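Local structure of phosphoheptose isomerase (Neisseria gonorrhoeae, 5I01) at residues Gly56-Ala61 with Ala83-Thr88. The protein catalyses the isomerisation of sedoheptulose 7-phosphate to D-glycero-D-manno-heptose 7-phosphate, a step of heptose biosynthesis, and binds one zinc ion per subunit. The protein carries 1 engineered substitution. Numbering follows the deposited sequence.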
loop_
_atom_site.group_PDB
_atom_site.type_symbol
_atom_site.label_atom_id
_atom_site.label_comp_id
_atom_site.label_asym_id
_atom_site.label_seq_id
_atom_site.Cartn_x
_atom_site.Cartn_y
_atom_site.Cartn_z
ATOM N N GLY A 56 -11.498 5.060 5.977
ATOM C CA GLY A 56 -10.869 5.165 7.296
ATOM C C GLY A 56 -10.712 3.818 7.985
ATOM O O GLY A 56 -9.794 3.623 8.780
ATOM N N SER A 57 -11.601 2.884 7.681
ATOM C CA SER A 57 -11.518 1.545 8.252
ATOM C C SER A 57 -10.426 0.688 7.630
ATOM O O SER A 57 -10.008 -0.299 8.245
ATOM C CB SER A 57 -12.854 0.834 8.132
ATOM O OG SER A 57 -13.889 1.641 8.667
ATOM N N ALA A 58 -9.983 1.036 6.419
ATOM C CA ALA A 58 -8.845 0.361 5.786
ATOM C C ALA A 58 -7.585 0.755 6.511
ATOM O O ALA A 58 -6.746 -0.082 6.782
ATOM C CB ALA A 58 -8.740 0.715 4.306
ATOM N N ALA A 59 -7.472 2.044 6.816
ATOM C CA ALA A 59 -6.429 2.568 7.694
ATOM C C ALA A 59 -6.434 1.880 9.063
ATOM O O ALA A 59 -5.381 1.520 9.570
ATOM C CB ALA A 59 -6.577 4.079 7.863
ATOM N N ASP A 60 -7.610 1.685 9.647
ATOM C CA ASP A 60 -7.717 0.987 10.931
ATOM C C ASP A 60 -7.266 -0.473 10.852
ATOM O O ASP A 60 -6.603 -0.954 11.751
ATOM C CB ASP A 60 -9.145 1.079 11.488
ATOM C CG ASP A 60 -9.531 2.510 11.887
ATOM O OD1 ASP A 60 -8.672 3.422 11.796
ATOM O OD2 ASP A 60 -10.699 2.729 12.287
ATOM N N ALA A 61 -7.600 -1.159 9.768
ATOM C CA ALA A 61 -7.197 -2.544 9.595
ATOM C C ALA A 61 -5.680 -2.680 9.580
ATOM O O ALA A 61 -5.140 -3.553 10.269
ATOM C CB ALA A 61 -7.792 -3.128 8.319
ATOM N N ALA A 83 -3.501 -7.524 7.365
ATOM C CA ALA A 83 -4.567 -6.671 6.866
ATOM C C ALA A 83 -4.791 -7.051 5.413
ATOM O O ALA A 83 -3.837 -7.177 4.661
ATOM C CB ALA A 83 -4.175 -5.205 6.979
ATOM N N LEU A 84 -6.047 -7.215 5.016
ATOM C CA LEU A 84 -6.393 -7.550 3.627
ATOM C C LEU A 84 -6.591 -6.319 2.742
ATOM O O LEU A 84 -7.059 -6.434 1.612
ATOM C CB LEU A 84 -7.665 -8.394 3.600
ATOM C CG LEU A 84 -7.689 -9.647 4.466
ATOM C CD1 LEU A 84 -9.041 -10.313 4.305
ATOM C CD2 LEU A 84 -6.571 -10.610 4.097
ATOM N N THR A 85 -6.196 -5.151 3.230
ATOM C CA THR A 85 -6.454 -3.881 2.556
ATOM C C THR A 85 -5.176 -3.222 2.032
ATOM O O THR A 85 -5.211 -2.058 1.708
ATOM C CB THR A 85 -7.149 -2.901 3.541
ATOM O OG1 THR A 85 -6.331 -2.717 4.701
ATOM C CG2 THR A 85 -8.500 -3.444 3.985
ATOM N N THR A 86 -4.065 -3.956 1.954
ATOM C CA THR A 86 -2.754 -3.381 1.620
ATOM C C THR A 86 -2.226 -3.739 0.218
ATOM O O THR A 86 -1.573 -2.902 -0.428
ATOM C CB THR A 86 -1.674 -3.816 2.633
ATOM O OG1 THR A 86 -1.583 -5.240 2.663
ATOM C CG2 THR A 86 -1.973 -3.304 4.027
ATOM N N ASP A 87 -2.458 -4.973 -0.238
ATOM C CA ASP A 87 -1.963 -5.412 -1.560
ATOM C C ASP A 87 -2.790 -4.783 -2.693
ATOM O O ASP A 87 -3.896 -5.242 -3.016
ATOM C CB ASP A 87 -1.939 -6.955 -1.692
ATOM C CG ASP A 87 -1.116 -7.438 -2.903
ATOM O OD1 ASP A 87 -0.697 -6.598 -3.727
ATOM O OD2 ASP A 87 -0.891 -8.665 -3.037
ATOM N N THR A 88 -2.226 -3.743 -3.298
ATOM C CA THR A 88 -2.939 -2.974 -4.312
ATOM C C THR A 88 -3.057 -3.733 -5.623
ATOM O O THR A 88 -3.998 -3.517 -6.358
ATOM C CB THR A 88 -2.292 -1.610 -4.572
ATOM O OG1 THR A 88 -0.955 -1.787 -5.043
ATOM C CG2 THR A 88 -2.271 -0.770 -3.310
#
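With chi1 at 57°, Thr-85 holds OG1 between its backbone N and its carbonyl carbon and CG2 beside the N; this rotamer turns OG1 to the carbonyl of Ala-58 and the methyl of Ala-61, and brings CG2 close to the methyl of Ala-58. The hydroxyl donates a weak hydrogen bond to the carbonyl of Ala-58, OG1 to O 3.4 Å. That carbonyl belongs to the first turn of helix 56-69, and the long bond is the one polar link between the two segments. OG1 also reaches the methyl of Ala-61, 3.9 Å from CB, so it faces two successive turns of the helix. The carbon side of Thr-85 packs against Ala-58, with the two CB atoms 4.0 Å apart and CG2 at 4.2 Å from Ala-58 CB. One turn further along, Ala-83 CB rests against the backbone of Ala-61, 3.8 Å from its O, and the two methyls lie 4.4 Å apart. With only methyls at Ala-58 and Ala-61, the backbones come close: the CA atoms of Ala-61 and Ala-83 are 5.6 Å apart. The contact is wholly buried. Gly-56, predicted to bind substrate, starts the helix, which carries the zinc ligands His-63 and Glu-67 further on. In this SIS domain, helix 56-69 follows strand 49-52 of the parallel sheet and packs against the end of the neighbouring strand, 81-83, and the loop leading to helix 88-97.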